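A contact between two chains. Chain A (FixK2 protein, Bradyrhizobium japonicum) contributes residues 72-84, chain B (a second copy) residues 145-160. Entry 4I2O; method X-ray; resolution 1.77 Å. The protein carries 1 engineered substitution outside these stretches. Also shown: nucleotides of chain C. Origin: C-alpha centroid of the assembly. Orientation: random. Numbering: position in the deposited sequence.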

# COMPACT_ATOMS: atom_id res chain seq x y z
N TYR A 72 8.32 8.09 3.91
CA TYR A 72 8.68 6.85 4.60
C TYR A 72 8.06 6.72 5.98
O TYR A 72 7.52 7.70 6.58
N LYS A 73 8.08 5.49 6.50
CA LYS A 73 7.65 5.24 7.86
C LYS A 73 8.82 4.61 8.56
O LYS A 73 9.55 3.85 7.93
N LEU A 74 8.98 4.88 9.85
CA LEU A 74 10.08 4.23 10.62
C LEU A 74 9.61 3.31 11.68
O LEU A 74 8.51 3.46 12.21
N LEU A 75 10.44 2.32 12.02
CA LEU A 75 10.19 1.61 13.25
C LEU A 75 11.18 2.16 14.27
O LEU A 75 12.17 2.79 13.91
N SER A 76 10.92 1.92 15.54
CA SER A 76 11.76 2.48 16.61
C SER A 76 13.25 2.08 16.61
O SER A 76 14.10 2.82 17.14
N ASP A 77 13.57 0.92 16.04
CA ASP A 77 14.97 0.52 16.07
C ASP A 77 15.65 1.08 14.86
O ASP A 77 16.81 0.76 14.61
N GLY A 78 14.94 1.89 14.06
CA GLY A 78 15.60 2.54 12.95
C GLY A 78 15.28 1.93 11.60
O GLY A 78 15.64 2.49 10.56
N ARG A 79 14.60 0.77 11.58
CA ARG A 79 14.22 0.23 10.28
C ARG A 79 13.29 1.18 9.55
O ARG A 79 12.45 1.81 10.18
N ARG A 80 13.41 1.27 8.22
CA ARG A 80 12.69 2.31 7.48
C ARG A 80 12.11 1.73 6.19
O ARG A 80 12.83 1.00 5.50
N GLN A 81 10.82 1.95 5.91
CA GLN A 81 10.21 1.57 4.66
C GLN A 81 9.94 2.88 3.95
O GLN A 81 9.18 3.74 4.46
N ILE A 82 10.58 3.06 2.78
CA ILE A 82 10.17 4.18 1.90
C ILE A 82 8.92 3.75 1.07
O ILE A 82 8.94 2.74 0.29
N GLY A 83 7.83 4.53 1.17
CA GLY A 83 6.60 4.22 0.50
C GLY A 83 6.56 4.80 -0.89
O GLY A 83 5.88 4.24 -1.77
N ALA A 84 7.33 5.87 -1.13
CA ALA A 84 7.28 6.47 -2.44
C ALA A 84 8.43 7.45 -2.60
O ALA A 84 8.88 8.06 -1.62
N ALA B 145 -2.85 0.41 3.45
CA ALA B 145 -1.82 -0.11 2.54
C ALA B 145 -0.44 0.40 2.92
O ALA B 145 0.55 -0.37 2.85
N GLU B 146 -0.39 1.67 3.31
CA GLU B 146 0.90 2.28 3.79
C GLU B 146 1.46 1.55 5.01
O GLU B 146 2.64 1.14 5.08
N ASP B 147 0.60 1.34 6.00
CA ASP B 147 1.02 0.50 7.16
C ASP B 147 1.41 -0.89 6.73
O ASP B 147 2.38 -1.51 7.28
N HIS B 148 0.66 -1.44 5.76
CA HIS B 148 0.93 -2.81 5.35
C HIS B 148 2.24 -2.88 4.54
O HIS B 148 2.99 -3.90 4.63
N MET B 149 2.58 -1.83 3.80
CA MET B 149 3.94 -1.85 3.18
C MET B 149 5.07 -1.92 4.20
O MET B 149 6.11 -2.59 4.00
N LEU B 150 4.92 -1.19 5.30
CA LEU B 150 5.94 -1.23 6.33
C LEU B 150 6.05 -2.64 6.90
O LEU B 150 7.14 -3.15 7.19
N LEU B 151 4.91 -3.27 7.11
CA LEU B 151 4.94 -4.66 7.61
C LEU B 151 5.63 -5.61 6.64
O LEU B 151 6.52 -6.40 7.06
N LEU B 152 5.29 -5.54 5.35
CA LEU B 152 5.82 -6.45 4.34
C LEU B 152 7.28 -6.13 4.01
O LEU B 152 8.07 -7.07 3.71
N GLY B 153 7.67 -4.86 4.11
CA GLY B 153 9.07 -4.56 3.81
C GLY B 153 10.00 -4.71 5.00
O GLY B 153 11.21 -5.03 4.84
N ARG B 154 9.50 -4.51 6.20
CA ARG B 154 10.42 -4.35 7.32
C ARG B 154 10.21 -5.22 8.59
O ARG B 154 11.16 -5.37 9.39
N LYS B 155 9.01 -5.81 8.80
CA LYS B 155 8.75 -6.51 10.07
C LYS B 155 9.22 -7.99 10.03
O LYS B 155 9.29 -8.62 8.95
N THR B 156 9.62 -8.50 11.18
CA THR B 156 10.03 -9.91 11.24
C THR B 156 8.78 -10.77 11.14
O THR B 156 7.62 -10.29 11.26
N ALA B 157 8.97 -12.04 10.97
CA ALA B 157 7.77 -12.94 10.87
C ALA B 157 6.93 -12.84 12.14
O ALA B 157 5.70 -12.73 12.09
N MET B 158 7.56 -12.87 13.30
CA MET B 158 6.73 -12.75 14.51
C MET B 158 6.03 -11.40 14.65
O MET B 158 4.86 -11.33 15.06
N GLU B 159 6.74 -10.31 14.42
CA GLU B 159 6.04 -8.99 14.33
C GLU B 159 4.88 -8.94 13.41
O GLU B 159 3.85 -8.27 13.72
N ARG B 160 4.98 -9.58 12.24
CA ARG B 160 3.86 -9.57 11.32
C ARG B 160 2.69 -10.35 11.90
O ARG B 160 1.53 -9.92 11.79

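An arginine can serve several acceptors at once, and R79(A) of FixK2 illustrates the principle. Its CA-to-CB bond points toward chain B, and chi angles m, t, m carry the guanidinium to the end of the partner's helix. There NH1 meets E159(B) OE1 at 2.8 Å and NH2 meets E159(B) OE2 at 3.0 Å, a bidentate salt bridge with nearly straight hydrogen bonds. NH1 also donates to the carbonyl R154(B) O at 3.0 Å. Within its own chain, R79(A) NE bonds D77(A) OD2 at 2.9 Å, so a second carboxylate holds the arginine in place. The acceptor is steadied too: T156(B) N donates to E159(B) OE1 (2.8 Å), while T156(B) OG1 caps the following helix by accepting from E159(B) N (3.2 Å). Just beyond, A157(B) N binds the DNA phosphate oxygen OP1 of DA16, 2.7 Å away.

R154(B) answers in the other direction. Its side chain, m, m, t over the first three chi angles, brings NE within 3.0 Å of R80(A) O, a hydrogen bond to the strand backbone. At the far end of the contact, K73(A) (m, t, p, p) makes a looser salt bridge, NZ to D147(B) OD1 at 3.5 Å.

Between these polar ends lies L150(B), in the t, p rotamer. Its CD2 packs 3.7 Å from L75(A) CD2 and 3.9 Å from K73(A) CB, while CD1 lies 3.6 Å from Q81(A) CB. Q81(A) (t, p) turns OE1 to within 3.2 Å of G153(B) CA; a CB there would clash with that oxygen, which is buried without a hydrogen-bonding partner in the model. G83(A) CA sits 4.1 Å from M149(B) CE, and a CB there would point toward chain B and fit only tightly, 3.5 Å from M149(B) CE.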

# COMPACT_ATOMS: atom_id res chain seq x y z
CB TYR A 72 10.20 6.77 4.73
CG TYR A 72 10.72 7.88 5.54
CD1 TYR A 72 10.85 7.76 6.92
CD2 TYR A 72 11.02 9.12 4.94
CE1 TYR A 72 11.30 8.82 7.69
CE2 TYR A 72 11.45 10.17 5.68
CZ TYR A 72 11.58 10.03 7.05
OH TYR A 72 12.02 11.10 7.76
CB LYS A 73 6.47 4.24 7.88
CG LYS A 73 5.18 4.80 7.24
CD LYS A 73 3.99 3.84 7.32
CE LYS A 73 3.24 4.02 8.62
NZ LYS A 73 2.48 5.30 8.70
CB LEU A 74 10.91 5.35 11.32
CG LEU A 74 11.65 6.29 10.46
CD1 LEU A 74 12.19 7.42 11.40
CD2 LEU A 74 12.80 5.53 9.84
CB LEU A 75 10.31 0.08 13.07
CG LEU A 75 9.35 -0.49 12.02
CD1 LEU A 75 9.73 -1.93 11.77
CD2 LEU A 75 7.90 -0.42 12.53
CB SER A 76 11.18 2.09 17.95
OG SER A 76 11.09 0.68 18.05
CB ASP A 77 15.14 -1.00 16.17
CG ASP A 77 14.56 -1.74 14.97
OD1 ASP A 77 14.66 -2.98 14.95
OD2 ASP A 77 13.99 -1.09 14.05
CB ARG A 79 13.49 -1.10 10.52
CG ARG A 79 14.48 -2.29 10.82
CD ARG A 79 13.51 -3.50 11.12
NE ARG A 79 13.01 -3.39 12.49
CZ ARG A 79 12.14 -4.23 13.03
NH1 ARG A 79 11.66 -5.23 12.30
NH2 ARG A 79 11.74 -4.09 14.30
CB ARG A 80 13.70 3.43 7.07
CG ARG A 80 12.99 4.46 6.21
CD ARG A 80 14.03 5.60 5.92
NE ARG A 80 15.01 5.09 4.97
CZ ARG A 80 15.88 5.86 4.30
NH1 ARG A 80 15.75 7.19 4.35
NH2 ARG A 80 16.79 5.30 3.51
CB GLN A 81 8.88 0.78 4.89
CG GLN A 81 8.19 0.53 3.55
CD GLN A 81 8.96 -0.39 2.65
OE1 GLN A 81 9.50 -1.43 3.11
NE2 GLN A 81 8.98 -0.07 1.33
CB ILE A 82 11.37 4.56 1.00
CG1 ILE A 82 12.39 5.29 1.87
CG2 ILE A 82 10.86 5.55 -0.09
CD1 ILE A 82 13.75 5.57 1.14
CB ALA A 84 5.92 7.24 -2.65
CB ALA B 145 -2.12 0.24 1.01
CB GLU B 146 0.70 3.77 4.13
CG GLU B 146 0.45 4.61 2.87
CD GLU B 146 -0.02 6.04 3.13
OE1 GLU B 146 -0.52 6.37 4.23
OE2 GLU B 146 0.16 6.90 2.22
CB ASP B 147 -0.15 0.35 8.16
CG ASP B 147 -0.48 1.63 8.91
OD1 ASP B 147 0.33 2.58 8.92
OD2 ASP B 147 -1.57 1.69 9.53
CB HIS B 148 -0.24 -3.41 4.58
CG HIS B 148 -0.39 -4.87 4.81
ND1 HIS B 148 -0.44 -5.42 6.07
CD2 HIS B 148 -0.48 -5.90 3.94
CE1 HIS B 148 -0.56 -6.74 5.97
NE2 HIS B 148 -0.57 -7.05 4.68
CB MET B 149 4.13 -0.59 2.30
CG MET B 149 3.30 -0.66 1.01
SD MET B 149 3.64 0.75 -0.07
CE MET B 149 3.11 2.13 0.93
CB LEU B 150 5.62 -0.23 7.42
CG LEU B 150 6.49 -0.18 8.66
CD1 LEU B 150 7.98 0.20 8.34
CD2 LEU B 150 5.91 0.79 9.71
CB LEU B 151 3.43 -5.09 7.83
CG LEU B 151 3.23 -6.57 8.30
CD1 LEU B 151 1.90 -6.65 9.08
CD2 LEU B 151 3.15 -7.65 7.16
CB LEU B 152 5.02 -6.41 3.04
CG LEU B 152 3.52 -6.84 3.19
CD1 LEU B 152 2.77 -6.40 1.92
CD2 LEU B 152 3.48 -8.35 3.35
CB ARG B 154 10.55 -2.85 7.71
CG ARG B 154 11.19 -2.03 6.58
CD ARG B 154 12.69 -2.41 6.54
NE ARG B 154 13.53 -1.87 5.44
CZ ARG B 154 14.19 -2.65 4.58
NH1 ARG B 154 13.97 -3.97 4.61
NH2 ARG B 154 15.09 -2.12 3.74
CB LYS B 155 7.19 -6.44 10.39
CG LYS B 155 6.87 -5.11 11.01
CD LYS B 155 5.39 -5.11 11.58
CE LYS B 155 5.01 -3.66 11.96
NZ LYS B 155 3.60 -3.62 12.65
CB THR B 156 10.70 -10.27 12.54
OG1 THR B 156 9.80 -10.07 13.62
CG2 THR B 156 11.92 -9.30 12.80
CB ALA B 157 8.21 -14.43 10.68
CB MET B 158 7.55 -13.03 15.75
CG MET B 158 6.77 -12.93 17.10
SD MET B 158 5.35 -14.10 17.28
CE MET B 158 6.28 -15.55 17.79
CB GLU B 159 7.09 -7.89 13.95
CG GLU B 159 8.21 -7.76 15.01
CD GLU B 159 9.32 -6.83 14.52
OE1 GLU B 159 9.46 -6.66 13.28
OE2 GLU B 159 10.12 -6.36 15.35
CB ARG B 160 4.21 -10.22 9.96
CG ARG B 160 5.41 -9.54 9.23
CD ARG B 160 5.74 -10.28 7.93
NE ARG B 160 7.02 -9.63 7.44
CZ ARG B 160 7.39 -9.52 6.17
NH1 ARG B 160 6.63 -10.08 5.18
NH2 ARG B 160 8.55 -8.86 5.90
P DA C 16 11.97 -14.32 10.32
OP1 DA C 16 11.40 -12.91 10.29
OP2 DA C 16 11.76 -15.17 11.46
O5' DA C 16 11.46 -15.22 9.10
C5' DA C 16 11.62 -14.75 7.78
C4' DA C 16 11.56 -15.85 6.76
O4' DA C 16 12.69 -16.78 6.97
C3' DA C 16 10.25 -16.66 6.79
O3' DA C 16 9.81 -16.47 5.47
C2' DA C 16 10.73 -18.05 7.19
C1' DA C 16 12.19 -18.05 6.73
N9 DA C 16 13.06 -19.03 7.44
C8 DA C 16 13.14 -19.25 8.81
N7 DA C 16 14.07 -20.19 9.10
C5 DA C 16 14.48 -20.66 7.88
C6 DA C 16 15.43 -21.64 7.52
N6 DA C 16 16.06 -22.41 8.40
N1 DA C 16 15.67 -21.79 6.21
C2 DA C 16 15.07 -21.05 5.28
N3 DA C 16 14.15 -20.08 5.49
C4 DA C 16 13.92 -19.94 6.84